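Local coordinates for protein diaminopimelate decarboxylase (Phaeodactylum tricornutum, PDB 7JPJ) that probably decarboxylates meso-diaminopimelate to lysine with pyridoxal 5'-phosphate as cofactor, working as a dimer in lysine biosynthesis, at residues Tyr51-Arg56 with Leu274-Glu279; Arg199-Ile204 with Thr232-Gly237; Thr308-Asp313 with Glu348-Val353; His329-Leu334 with Ala374-Arg379. One frame throughout, in Å; residues are numbered along the deposited sequence.

How the interactions relate
Interactions 1 and 2 belong to one parallel sheet, their centres about 9 Å apart: strands 275-278 and 232-234 are neighbours, joined by the backbone pair Q275-M233 and by E279 with N234. Interactions 3 and 4, also about 9 Å apart between centres, share a mixed sheet on the other side of the chain's centre, where strands 347-353 and 373-379 pair. Interactions 2 and 3 are buried, whereas 1 and 4 are partly buried. In 1 and 2 polar side chains supplement the parallel backbone bonds, through a salt bridge in 1 and histidine contacts in 2. Interaction 3 combines such bonds with valine and leucine packing; interaction 4 lacks backbone pairing, its side chains packing on one another and on carbonyls.

Interaction 1: residues Tyr51-Arg56 with Leu274-Glu279; sequences YGLTVR and LQMEIE
R56 and E277 meet on one face of a pair of parallel strands, and the arginine can be followed outward atom by atom. Its CB lies beside the aliphatic part of E279, 3.7 Å from CG. The next atom, CG, is 3.9 Å from I278 O, and CD is 3.9 Å from E277 OE1. A bend at chi3 (108°) turns NE aside from the extended line. At the tip, NH1 forms a salt bridge to E277 OE2 at 2.7 Å, while OE1 lies in plane at the guanidinium edge; the guanidinium and carboxylate planes are 67° apart. On the same face the Q275 side chain crosses that of T54 at about a right angle, and its NE2 donates to T54 OG1 at 2.8 Å. The other face is apolar: V55 CG2 packs on I278 CD1 at 3.7 Å, and L53 CD1 meets the methyl CE of M276. Four backbone bonds, from M276 N, T54 N, I278 N and R56 N, fix the parallel register, with R56 N to I278 O at 2.8 Å and 170°. Pairing of strands 53-58 and 275-278 closes the ring of eight parallel strands, as in the TIM-barrel domain of fold type III pyridoxal phosphate enzymes.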
loop_
_atom_site.group_PDB
_atom_site.type_symbol
_atom_site.label_atom_id
_atom_site.label_comp_id
_atom_site.label_asym_id
_atom_site.label_seq_id
_atom_site.Cartn_x
_atom_site.Cartn_y
_atom_site.Cartn_z
ATOM N N TYR A 51 15.219 -20.805 30.776
ATOM C CA TYR A 51 14.938 -20.203 32.074
ATOM C C TYR A 51 13.738 -19.265 32.020
ATOM O O TYR A 51 13.641 -18.332 32.825
ATOM C CB TYR A 51 16.169 -19.464 32.599
ATOM C CG TYR A 51 17.438 -20.277 32.498
ATOM C CD1 TYR A 51 17.664 -21.349 33.350
ATOM C CD2 TYR A 51 18.407 -19.976 31.549
ATOM C CE1 TYR A 51 18.818 -22.101 33.261
ATOM C CE2 TYR A 51 19.569 -20.723 31.454
ATOM C CZ TYR A 51 19.767 -21.785 32.315
ATOM O OH TYR A 51 20.914 -22.538 32.234
ATOM N N GLY A 52 12.817 -19.491 31.084
ATOM C CA GLY A 52 11.629 -18.661 31.000
ATOM C C GLY A 52 11.382 -18.059 29.631
ATOM O O GLY A 52 12.321 -17.641 28.946
ATOM N N LEU A 53 10.112 -17.994 29.228
ATOM C CA LEU A 53 9.724 -17.527 27.906
ATOM C C LEU A 53 8.597 -16.511 28.015
ATOM O O LEU A 53 7.715 -16.635 28.868
ATOM C CB LEU A 53 9.280 -18.699 27.018
ATOM C CG LEU A 53 8.521 -18.364 25.732
ATOM C CD1 LEU A 53 9.470 -17.840 24.661
ATOM C CD2 LEU A 53 7.732 -19.561 25.226
ATOM N N THR A 54 8.641 -15.500 27.147
ATOM C CA THR A 54 7.549 -14.554 26.963
ATOM C C THR A 54 7.284 -14.412 25.474
ATOM O O THR A 54 8.217 -14.177 24.699
ATOM C CB THR A 54 7.871 -13.182 27.564
ATOM O OG1 THR A 54 8.252 -13.336 28.935
ATOM C CG2 THR A 54 6.655 -12.267 27.480
ATOM N N VAL A 55 6.025 -14.551 25.076
ATOM C CA VAL A 55 5.620 -14.398 23.684
ATOM C C VAL A 55 4.956 -13.038 23.527
ATOM O O VAL A 55 3.980 -12.729 24.221
ATOM C CB VAL A 55 4.674 -15.526 23.246
ATOM C CG1 VAL A 55 4.193 -15.287 21.822
ATOM C CG2 VAL A 55 5.365 -16.870 23.369
ATOM N N ARG A 56 5.482 -12.222 22.616
ATOM C CA ARG A 56 4.917 -10.919 22.296
ATOM C C ARG A 56 4.310 -10.962 20.901
ATOM O O ARG A 56 4.962 -11.406 19.951
ATOM C CB ARG A 56 5.980 -9.822 22.368
ATOM C CG ARG A 56 6.815 -9.837 23.633
ATOM C CD ARG A 56 7.421 -8.470 23.908
ATOM N NE ARG A 56 6.774 -7.819 25.041
ATOM C CZ ARG A 56 7.342 -7.655 26.231
ATOM N NH1 ARG A 56 8.571 -8.088 26.443
ATOM N NH2 ARG A 56 6.681 -7.055 27.210
ATOM N N LEU A 274 18.898 -16.190 31.803
ATOM C CA LEU A 274 18.210 -15.076 31.163
ATOM C C LEU A 274 16.816 -15.479 30.703
ATOM O O LEU A 274 16.612 -16.580 30.185
ATOM C CB LEU A 274 19.007 -14.560 29.962
ATOM C CG LEU A 274 20.389 -13.949 30.207
ATOM C CD1 LEU A 274 21.014 -13.531 28.887
ATOM C CD2 LEU A 274 20.308 -12.771 31.162
ATOM N N GLN A 275 15.864 -14.568 30.888
ATOM C CA GLN A 275 14.540 -14.730 30.305
ATOM C C GLN A 275 14.606 -14.524 28.794
ATOM O O GLN A 275 15.329 -13.651 28.305
ATOM C CB GLN A 275 13.564 -13.733 30.930
ATOM C CG GLN A 275 12.186 -13.731 30.295
ATOM C CD GLN A 275 11.207 -14.596 31.057
ATOM O OE1 GLN A 275 11.607 -15.537 31.744
ATOM N NE2 GLN A 275 9.917 -14.296 30.930
ATOM N N MET A 276 13.856 -15.336 28.050
ATOM C CA MET A 276 13.800 -15.231 26.599
ATOM C C MET A 276 12.479 -14.615 26.156
ATOM O O MET A 276 11.438 -14.801 26.792
ATOM C CB MET A 276 13.967 -16.599 25.929
ATOM C CG MET A 276 14.402 -16.513 24.472
ATOM S SD MET A 276 14.329 -18.071 23.565
ATOM C CE MET A 276 13.105 -18.969 24.503
ATOM N N GLU A 277 12.532 -13.881 25.048
ATOM C CA GLU A 277 11.350 -13.283 24.446
ATOM C C GLU A 277 11.360 -13.528 22.947
ATOM O O GLU A 277 12.420 -13.523 22.315
ATOM C CB GLU A 277 11.275 -11.781 24.710
ATOM C CG GLU A 277 11.031 -11.417 26.156
ATOM C CD GLU A 277 10.846 -9.927 26.345
ATOM O OE1 GLU A 277 10.953 -9.182 25.347
ATOM O OE2 GLU A 277 10.575 -9.497 27.488
ATOM N N ILE A 278 10.173 -13.743 22.387
ATOM C CA ILE A 278 9.991 -13.893 20.952
ATOM C C ILE A 278 8.866 -12.965 20.516
ATOM O O ILE A 278 7.898 -12.742 21.250
ATOM C CB ILE A 278 9.689 -15.356 20.555
ATOM C CG1 ILE A 278 8.398 -15.850 21.213
ATOM C CG2 ILE A 278 10.857 -16.256 20.928
ATOM C CD1 ILE A 278 8.007 -17.252 20.801
ATOM N N GLU A 279 9.003 -12.408 19.316
ATOM C CA GLU A 279 8.075 -11.403 18.800
ATOM C C GLU A 279 7.486 -11.838 17.462
ATOM O O GLU A 279 7.704 -11.183 16.436
ATOM C CB GLU A 279 8.779 -10.054 18.665
ATOM C CG GLU A 279 8.751 -9.192 19.922
ATOM C CD GLU A 279 9.582 -7.920 19.785
ATOM O OE1 GLU A 279 10.062 -7.395 20.817
ATOM O OE2 GLU A 279 9.762 -7.447 18.639
#

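Interaction 2: residues Arg199-Ile204 with Thr232-Gly237; sequences RIHTHI and TMNLGG
The H201 ring and the N234 carboxamide lie side by side and stacked, their planes 27° apart, with N234 ND2 over one ring face 3.6 Å above its plane and offset toward the rim. The two residues pair in register and point to one face of the sheet; with CG anti to the backbone N in both (chi1 -169° for H201), the side chains run alongside each other. Among the hydrogen bonds, N234 O is gripped twice: T202 N donates at 2.7 Å, and H201 ND1 at 3.2 Å from above the carbonyl plane. Replacing H201 by an alanine would probably take away the ring stacked on the N234 amide and leave N234 O with T202 N as its one donor across the pair. N234 ND2 also bonds to E279, just after strand 275-278. Bonds from I200 N to T232 O and from N234 N to I200 O continue the parallel pairing. These strands, with helix 210-222 between them, form a beta-alpha-beta unit of the TIM barrel. Beyond the strands, N234 OD1 accepts from G236 N at 2.9 Å in an Asx turn, and G237 N donates to H203 ND1 at 3.0 Å, exactly in the ring plane. A sulfate bound about 4 Å from G237 is consistent with a phosphate-binding loop here, as in related enzymes. Apolar contacts lie on the other face, where M233 CE reaches I200 CG2 at 3.7 Å and the methyls T202 CG2 and L235 CD2 touch.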
loop_
_atom_site.group_PDB
_atom_site.type_symbol
_atom_site.label_atom_id
_atom_site.label_comp_id
_atom_site.label_asym_id
_atom_site.label_seq_id
_atom_site.Cartn_x
_atom_site.Cartn_y
_atom_site.Cartn_z
ATOM N N ARG A 199 17.464 -5.328 29.390
ATOM C CA ARG A 199 16.985 -6.174 28.307
ATOM C C ARG A 199 17.669 -5.787 27.004
ATOM O O ARG A 199 17.815 -4.601 26.698
ATOM C CB ARG A 199 15.461 -6.060 28.175
ATOM C CG ARG A 199 14.869 -6.665 26.918
ATOM C CD ARG A 199 13.358 -6.464 26.879
ATOM N NE ARG A 199 12.990 -5.050 26.847
ATOM C CZ ARG A 199 12.567 -4.358 27.902
ATOM N NH1 ARG A 199 12.458 -4.950 29.084
ATOM N NH2 ARG A 199 12.258 -3.074 27.777
ATOM N N ILE A 200 18.089 -6.799 26.248
ATOM C CA ILE A 200 18.667 -6.631 24.921
ATOM C C ILE A 200 17.661 -7.142 23.900
ATOM O O ILE A 200 16.972 -8.140 24.143
ATOM C CB ILE A 200 20.016 -7.369 24.792
ATOM C CG1 ILE A 200 21.028 -6.816 25.798
ATOM C CG2 ILE A 200 20.575 -7.247 23.381
ATOM C CD1 ILE A 200 21.460 -5.390 25.512
ATOM N N HIS A 201 17.567 -6.450 22.767
ATOM C CA HIS A 201 16.613 -6.775 21.714
ATOM C C HIS A 201 17.357 -6.972 20.401
ATOM O O HIS A 201 18.170 -6.130 20.010
ATOM C CB HIS A 201 15.562 -5.668 21.567
ATOM C CG HIS A 201 14.407 -6.038 20.689
ATOM N ND1 HIS A 201 14.229 -7.309 20.186
ATOM C CD2 HIS A 201 13.369 -5.303 20.225
ATOM C CE1 HIS A 201 13.132 -7.340 19.449
ATOM N NE2 HIS A 201 12.591 -6.135 19.459
ATOM N N THR A 202 17.074 -8.080 19.727
ATOM C CA THR A 202 17.649 -8.374 18.425
ATOM C C THR A 202 16.538 -8.856 17.502
ATOM O O THR A 202 15.462 -9.260 17.951
ATOM C CB THR A 202 18.759 -9.432 18.529
ATOM O OG1 THR A 202 19.519 -9.457 17.318
ATOM C CG2 THR A 202 18.155 -10.802 18.748
ATOM N N HIS A 203 16.801 -8.802 16.198
ATOM C CA HIS A 203 15.814 -9.221 15.210
ATOM C C HIS A 203 16.488 -9.493 13.872
ATOM O O HIS A 203 16.388 -8.682 12.946
ATOM C CB HIS A 203 14.724 -8.157 15.056
ATOM C CG HIS A 203 13.598 -8.562 14.153
ATOM N ND1 HIS A 203 12.677 -9.526 14.496
ATOM C CD2 HIS A 203 13.244 -8.126 12.920
ATOM C CE1 HIS A 203 11.805 -9.671 13.514
ATOM N NE2 HIS A 203 12.127 -8.833 12.546
ATOM N N ILE A 204 17.183 -10.624 13.762
ATOM C CA ILE A 204 17.901 -10.963 12.538
ATOM C C ILE A 204 17.658 -12.421 12.167
ATOM O O ILE A 204 18.376 -12.985 11.335
ATOM C CB ILE A 204 19.411 -10.691 12.679
ATOM C CG1 ILE A 204 20.002 -11.554 13.797
ATOM C CG2 ILE A 204 19.678 -9.213 12.920
ATOM C CD1 ILE A 204 21.502 -11.732 13.702
ATOM N N THR A 232 16.865 -10.150 30.400
ATOM C CA THR A 232 15.960 -10.619 29.362
ATOM C C THR A 232 16.613 -10.448 27.998
ATOM O O THR A 232 17.265 -9.435 27.735
ATOM C CB THR A 232 14.626 -9.858 29.399
ATOM O OG1 THR A 232 13.974 -10.096 30.650
ATOM C CG2 THR A 232 13.713 -10.316 28.281
ATOM N N MET A 233 16.431 -11.447 27.135
ATOM C CA MET A 233 16.906 -11.415 25.757
ATOM C C MET A 233 15.712 -11.566 24.823
ATOM O O MET A 233 15.023 -12.592 24.852
ATOM C CB MET A 233 17.934 -12.521 25.511
ATOM C CG MET A 233 18.316 -12.727 24.051
ATOM S SD MET A 233 19.681 -11.681 23.509
ATOM C CE MET A 233 18.803 -10.374 22.657
ATOM N N ASN A 234 15.465 -10.543 24.003
ATOM C CA ASN A 234 14.374 -10.535 23.031
ATOM C C ASN A 234 14.953 -10.848 21.652
ATOM O O ASN A 234 15.667 -10.023 21.070
ATOM C CB ASN A 234 13.661 -9.183 23.042
ATOM C CG ASN A 234 12.396 -9.164 22.189
ATOM O OD1 ASN A 234 12.248 -9.934 21.240
ATOM N ND2 ASN A 234 11.483 -8.261 22.523
ATOM N N LEU A 235 14.632 -12.033 21.128
ATOM C CA LEU A 235 15.159 -12.503 19.851
ATOM C C LEU A 235 14.311 -12.094 18.654
ATOM O O LEU A 235 14.658 -12.446 17.522
ATOM C CB LEU A 235 15.304 -14.027 19.868
ATOM C CG LEU A 235 16.368 -14.586 20.811
ATOM C CD1 LEU A 235 16.430 -16.106 20.713
ATOM C CD2 LEU A 235 17.724 -13.965 20.513
ATOM N N GLY A 236 13.209 -11.377 18.872
ATOM C CA GLY A 236 12.413 -10.868 17.772
ATOM C C GLY A 236 11.535 -11.927 17.126
ATOM O O GLY A 236 11.235 -12.979 17.698
ATOM N N GLY A 237 11.118 -11.628 15.898
ATOM C CA GLY A 237 10.301 -12.548 15.131
ATOM C C GLY A 237 10.987 -13.059 13.880
ATOM O O GLY A 237 12.200 -13.298 13.882
#

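Interaction 3: residues Thr308-Asp313 with Glu348-Val353; sequences TFLKLD and ESVVVV
V353 reaches F309 and K311 with separate methyls because chi1 of -58° sets CG1 beside its backbone N and CG2 between that N and the carbonyl carbon. CG1 lies near the plane of the F309 ring, at its edge, 3.8 Å from CD2; CG2 meets K311 CG at 3.6 Å. A chi1 of -63° sets F309 CG anti to the carbonyl carbon, and the ring beyond it meets V351 CG1 through the same CD2, at 4.0 Å. The opposite face of the pair is also apolar: L310 CD1 packs on V350 CG2 at 3.7 Å, and L312 CD1 on V352 CG1 at 3.6 Å. Strands 308-312 and 347-353 run parallel, with F309 in register with V351 and L310 with V352, and each has an antiparallel neighbour on its outer side, 289-300 and 373-379. This mixed sheet belongs to the beta domain that accompanies the barrel in fold type III decarboxylases. The register is held by V351 N to T308 O, L310 N to V351 O, V353 N to L310 O and L312 N to V353 O; the V353 N bond is 2.9 Å long at 172°. At the T308 end, T308 CG2 rests on V350 CG1 at 3.7 Å, while T308 OG1 is hydrogen-bonded to H300, and E348 forms a salt bridge to K298. K311 NZ bonds to Q104 of the second subunit, which places this face at the dimer interface.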
loop_
_atom_site.group_PDB
_atom_site.type_symbol
_atom_site.label_atom_id
_atom_site.label_comp_id
_atom_site.label_asym_id
_atom_site.label_seq_id
_atom_site.Cartn_x
_atom_site.Cartn_y
_atom_site.Cartn_z
ATOM N N THR A 308 -7.735 -16.280 -19.366
ATOM C CA THR A 308 -9.066 -16.093 -18.811
ATOM C C THR A 308 -8.915 -15.378 -17.477
ATOM O O THR A 308 -8.152 -15.823 -16.615
ATOM C CB THR A 308 -9.790 -17.430 -18.632
ATOM O OG1 THR A 308 -10.225 -17.909 -19.910
ATOM C CG2 THR A 308 -10.997 -17.270 -17.719
ATOM N N PHE A 309 -9.623 -14.263 -17.319
ATOM C CA PHE A 309 -9.466 -13.387 -16.166
ATOM C C PHE A 309 -10.688 -13.480 -15.261
ATOM O O PHE A 309 -11.824 -13.338 -15.728
ATOM C CB PHE A 309 -9.260 -11.935 -16.603
ATOM C CG PHE A 309 -8.011 -11.710 -17.408
ATOM C CD1 PHE A 309 -7.996 -11.940 -18.773
ATOM C CD2 PHE A 309 -6.852 -11.253 -16.800
ATOM C CE1 PHE A 309 -6.847 -11.726 -19.512
ATOM C CE2 PHE A 309 -5.703 -11.038 -17.536
ATOM C CZ PHE A 309 -5.699 -11.275 -18.892
ATOM N N LEU A 310 -10.447 -13.711 -13.973
ATOM C CA LEU A 310 -11.470 -13.604 -12.942
ATOM C C LEU A 310 -11.302 -12.264 -12.236
ATOM O O LEU A 310 -10.262 -12.011 -11.617
ATOM C CB LEU A 310 -11.365 -14.749 -11.937
ATOM C CG LEU A 310 -11.685 -16.171 -12.400
ATOM C CD1 LEU A 310 -11.711 -17.096 -11.202
ATOM C CD2 LEU A 310 -13.007 -16.222 -13.143
ATOM N N LYS A 311 -12.316 -11.409 -12.332
ATOM C CA LYS A 311 -12.290 -10.086 -11.722
ATOM C C LYS A 311 -13.097 -10.122 -10.430
ATOM O O LYS A 311 -14.281 -10.473 -10.441
ATOM C CB LYS A 311 -12.848 -9.032 -12.678
ATOM C CG LYS A 311 -12.313 -9.136 -14.101
ATOM C CD LYS A 311 -13.122 -8.286 -15.068
ATOM C CE LYS A 311 -12.357 -7.053 -15.500
ATOM N NZ LYS A 311 -13.154 -6.206 -16.433
ATOM N N LEU A 312 -12.456 -9.754 -9.325
ATOM C CA LEU A 312 -13.091 -9.760 -8.017
ATOM C C LEU A 312 -13.662 -8.384 -7.685
ATOM O O LEU A 312 -13.487 -7.412 -8.424
ATOM C CB LEU A 312 -12.093 -10.176 -6.937
ATOM C CG LEU A 312 -11.202 -11.392 -7.187
ATOM C CD1 LEU A 312 -10.131 -11.465 -6.114
ATOM C CD2 LEU A 312 -12.027 -12.669 -7.214
ATOM N N ASP A 313 -14.359 -8.311 -6.550
ATOM C CA ASP A 313 -14.759 -7.039 -5.959
ATOM C C ASP A 313 -13.801 -6.603 -4.856
ATOM O O ASP A 313 -14.198 -5.897 -3.923
ATOM C CB ASP A 313 -16.197 -7.106 -5.438
ATOM C CG ASP A 313 -16.388 -8.143 -4.339
ATOM O OD1 ASP A 313 -15.455 -8.928 -4.066
ATOM O OD2 ASP A 313 -17.491 -8.173 -3.750
ATOM N N GLU A 348 -10.431 -25.023 -14.124
ATOM C CA GLU A 348 -10.072 -24.090 -15.184
ATOM C C GLU A 348 -8.882 -23.260 -14.724
ATOM O O GLU A 348 -8.870 -22.774 -13.589
ATOM C CB GLU A 348 -11.254 -23.181 -15.544
ATOM C CG GLU A 348 -11.132 -22.501 -16.904
ATOM C CD GLU A 348 -12.233 -21.483 -17.152
ATOM O OE1 GLU A 348 -12.956 -21.137 -16.192
ATOM O OE2 GLU A 348 -12.374 -21.025 -18.307
ATOM N N SER A 349 -7.888 -23.110 -15.598
ATOM C CA SER A 349 -6.758 -22.229 -15.329
ATOM C C SER A 349 -7.134 -20.788 -15.649
ATOM O O SER A 349 -7.581 -20.486 -16.760
ATOM C CB SER A 349 -5.540 -22.643 -16.152
ATOM O OG SER A 349 -4.965 -23.831 -15.653
ATOM N N VAL A 350 -6.948 -19.895 -14.676
ATOM C CA VAL A 350 -7.368 -18.506 -14.794
ATOM C C VAL A 350 -6.299 -17.598 -14.197
ATOM O O VAL A 350 -5.370 -18.043 -13.520
ATOM C CB VAL A 350 -8.724 -18.242 -14.103
ATOM C CG1 VAL A 350 -9.823 -19.115 -14.703
ATOM C CG2 VAL A 350 -8.605 -18.458 -12.601
ATOM N N VAL A 351 -6.450 -16.306 -14.475
ATOM C CA VAL A 351 -5.713 -15.236 -13.816
ATOM C C VAL A 351 -6.715 -14.435 -13.000
ATOM O O VAL A 351 -7.828 -14.167 -13.468
ATOM C CB VAL A 351 -4.983 -14.339 -14.836
ATOM C CG1 VAL A 351 -4.405 -13.109 -14.160
ATOM C CG2 VAL A 351 -3.896 -15.118 -15.549
ATOM N N VAL A 352 -6.334 -14.069 -11.779
ATOM C CA VAL A 352 -7.213 -13.352 -10.860
ATOM C C VAL A 352 -6.742 -11.906 -10.771
ATOM O O VAL A 352 -5.577 -11.644 -10.448
ATOM C CB VAL A 352 -7.240 -14.012 -9.473
ATOM C CG1 VAL A 352 -8.262 -13.324 -8.580
ATOM C CG2 VAL A 352 -7.553 -15.495 -9.604
ATOM N N VAL A 353 -7.646 -10.969 -11.053
ATOM C CA VAL A 353 -7.330 -9.548 -11.016
ATOM C C VAL A 353 -8.242 -8.856 -10.011
ATOM O O VAL A 353 -9.319 -9.346 -9.660
ATOM C CB VAL A 353 -7.451 -8.877 -12.401
ATOM C CG1 VAL A 353 -6.531 -9.554 -13.409
ATOM C CG2 VAL A 353 -8.895 -8.894 -12.877
#

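Interaction 4: residues His329-Leu334 with Ala374-Arg379; sequences HPITIL and AEQELR
I331 and L378 meet through methyl groups, with I331 CG2 3.9 Å from L378 CD2. The other branch of I331 ends on an amide: CD1 lies 3.4 Å from Q376 NE2, the two side chains crossing at about a right angle. Two residues on, I333 CD1 touches L378 CD1 at 3.6 Å. I333 CG2 comes to the guanidinium of R379 in its plane, at the edge, 3.7 Å from NH1, and R379 CD lies 3.4 Å from I333 O. An alanine in place of I331 would probably open a gap beside L378 and leave the Q376 amide without its apolar neighbour CD1. Side chains carry the contact, meeting one another and the carbonyl oxygens of I331, I333 and R379; the strand axes stay 6.1 Å apart and the backbones do not pair. In the next shell, R379 is extended from CG to NE, with CG anti to the backbone N (chi1 170°), and its guanidinium is held by a salt bridge to D385 and hydrogen bonds to the carbonyls of V343 and D342. I331 and I333 also rest on L387. Strand 331-334 pairs antiparallel with 386-390, and 373-379 with 347-353, consistent with the two strands facing each other across the inside of the curled mixed sheet.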
loop_
_atom_site.group_PDB
_atom_site.type_symbol
_atom_site.label_atom_id
_atom_site.label_comp_id
_atom_site.label_asym_id
_atom_site.label_seq_id
_atom_site.Cartn_x
_atom_site.Cartn_y
_atom_site.Cartn_z
ATOM N N HIS A 329 -0.585 -16.454 -2.673
ATOM C CA HIS A 329 -1.476 -16.857 -1.601
ATOM C C HIS A 329 -2.309 -18.057 -2.038
ATOM O O HIS A 329 -2.638 -18.191 -3.222
ATOM C CB HIS A 329 -2.416 -15.718 -1.188
ATOM C CG HIS A 329 -1.733 -14.598 -0.469
ATOM N ND1 HIS A 329 -2.166 -14.120 0.749
ATOM C CD2 HIS A 329 -0.652 -13.852 -0.804
ATOM C CE1 HIS A 329 -1.379 -13.135 1.139
ATOM N NE2 HIS A 329 -0.453 -12.951 0.215
ATOM N N PRO A 330 -2.658 -18.948 -1.110
ATOM C CA PRO A 330 -3.548 -20.064 -1.458
ATOM C C PRO A 330 -4.936 -19.548 -1.808
ATOM O O PRO A 330 -5.509 -18.729 -1.087
ATOM C CB PRO A 330 -3.567 -20.923 -0.186
ATOM C CG PRO A 330 -2.471 -20.392 0.684
ATOM C CD PRO A 330 -2.277 -18.963 0.311
ATOM N N ILE A 331 -5.475 -20.036 -2.922
ATOM C CA ILE A 331 -6.733 -19.540 -3.467
ATOM C C ILE A 331 -7.671 -20.713 -3.700
ATOM O O ILE A 331 -7.309 -21.682 -4.376
ATOM C CB ILE A 331 -6.510 -18.756 -4.773
ATOM C CG1 ILE A 331 -5.646 -17.523 -4.499
ATOM C CG2 ILE A 331 -7.839 -18.366 -5.388
ATOM C CD1 ILE A 331 -5.054 -16.901 -5.735
ATOM N N THR A 332 -8.873 -20.625 -3.138
ATOM C CA THR A 332 -9.913 -21.625 -3.323
ATOM C C THR A 332 -11.189 -20.930 -3.769
ATOM O O THR A 332 -11.555 -19.881 -3.229
ATOM C CB THR A 332 -10.169 -22.419 -2.034
ATOM O OG1 THR A 332 -9.003 -23.182 -1.701
ATOM C CG2 THR A 332 -11.348 -23.364 -2.207
ATOM N N ILE A 333 -11.860 -21.513 -4.757
ATOM C CA ILE A 333 -13.113 -20.986 -5.282
ATOM C C ILE A 333 -14.240 -21.902 -4.833
ATOM O O ILE A 333 -14.234 -23.101 -5.135
ATOM C CB ILE A 333 -13.075 -20.858 -6.810
ATOM C CG1 ILE A 333 -12.137 -19.718 -7.206
ATOM C CG2 ILE A 333 -14.477 -20.632 -7.360
ATOM C CD1 ILE A 333 -11.885 -19.636 -8.683
ATOM N N LEU A 334 -15.208 -21.337 -4.109
ATOM C CA LEU A 334 -16.360 -22.052 -3.586
ATOM C C LEU A 334 -17.636 -21.593 -4.285
ATOM O O LEU A 334 -17.705 -20.462 -4.776
ATOM C CB LEU A 334 -16.501 -21.838 -2.074
ATOM C CG LEU A 334 -15.311 -22.325 -1.243
ATOM C CD1 LEU A 334 -15.394 -21.812 0.185
ATOM C CD2 LEU A 334 -15.225 -23.845 -1.274
ATOM N N ALA A 374 0.635 -15.118 -13.754
ATOM C CA ALA A 374 0.699 -16.545 -13.479
ATOM C C ALA A 374 -0.720 -17.068 -13.320
ATOM O O ALA A 374 -1.587 -16.368 -12.791
ATOM C CB ALA A 374 1.524 -16.844 -12.223
ATOM N N GLU A 375 -0.953 -18.291 -13.786
ATOM C CA GLU A 375 -2.265 -18.917 -13.723
ATOM C C GLU A 375 -2.278 -19.997 -12.651
ATOM O O GLU A 375 -1.310 -20.750 -12.504
ATOM C CB GLU A 375 -2.653 -19.536 -15.067
ATOM C CG GLU A 375 -2.733 -18.559 -16.221
ATOM C CD GLU A 375 -3.200 -19.226 -17.499
ATOM O OE1 GLU A 375 -3.476 -20.447 -17.465
ATOM O OE2 GLU A 375 -3.298 -18.533 -18.536
ATOM N N GLN A 376 -3.382 -20.077 -11.914
ATOM C CA GLN A 376 -3.609 -21.142 -10.949
ATOM C C GLN A 376 -4.769 -22.012 -11.414
ATOM O O GLN A 376 -5.774 -21.505 -11.923
ATOM C CB GLN A 376 -3.902 -20.577 -9.554
ATOM C CG GLN A 376 -2.813 -19.668 -9.002
ATOM C CD GLN A 376 -2.948 -19.425 -7.506
ATOM O OE1 GLN A 376 -3.674 -20.137 -6.810
ATOM N NE2 GLN A 376 -2.248 -18.411 -7.004
ATOM N N GLU A 377 -4.624 -23.325 -11.254
ATOM C CA GLU A 377 -5.709 -24.253 -11.555
ATOM C C GLU A 377 -6.679 -24.244 -10.381
ATOM O O GLU A 377 -6.337 -24.694 -9.282
ATOM C CB GLU A 377 -5.165 -25.654 -11.819
ATOM C CG GLU A 377 -6.017 -26.496 -12.766
ATOM C CD GLU A 377 -5.494 -27.919 -12.918
ATOM O OE1 GLU A 377 -6.300 -28.877 -12.854
ATOM O OE2 GLU A 377 -4.267 -28.079 -13.098
ATOM N N LEU A 378 -7.878 -23.713 -10.600
ATOM C CA LEU A 378 -8.903 -23.625 -9.569
ATOM C C LEU A 378 -10.194 -24.250 -10.080
ATOM O O LEU A 378 -10.286 -24.696 -11.227
ATOM C CB LEU A 378 -9.141 -22.172 -9.135
ATOM C CG LEU A 378 -7.907 -21.283 -9.013
ATOM C CD1 LEU A 378 -8.280 -19.823 -9.206
ATOM C CD2 LEU A 378 -7.238 -21.499 -7.669
ATOM N N ARG A 379 -11.196 -24.292 -9.204
ATOM C CA ARG A 379 -12.520 -24.736 -9.610
ATOM C C ARG A 379 -13.099 -23.764 -10.627
ATOM O O ARG A 379 -12.962 -22.545 -10.489
ATOM C CB ARG A 379 -13.440 -24.841 -8.390
ATOM C CG ARG A 379 -14.911 -25.069 -8.722
ATOM C CD ARG A 379 -15.778 -25.027 -7.471
ATOM N NE ARG A 379 -17.206 -25.086 -7.778
ATOM C CZ ARG A 379 -17.969 -24.015 -7.985
ATOM N NH1 ARG A 379 -17.440 -22.802 -7.925
ATOM N NH2 ARG A 379 -19.260 -24.155 -8.257
#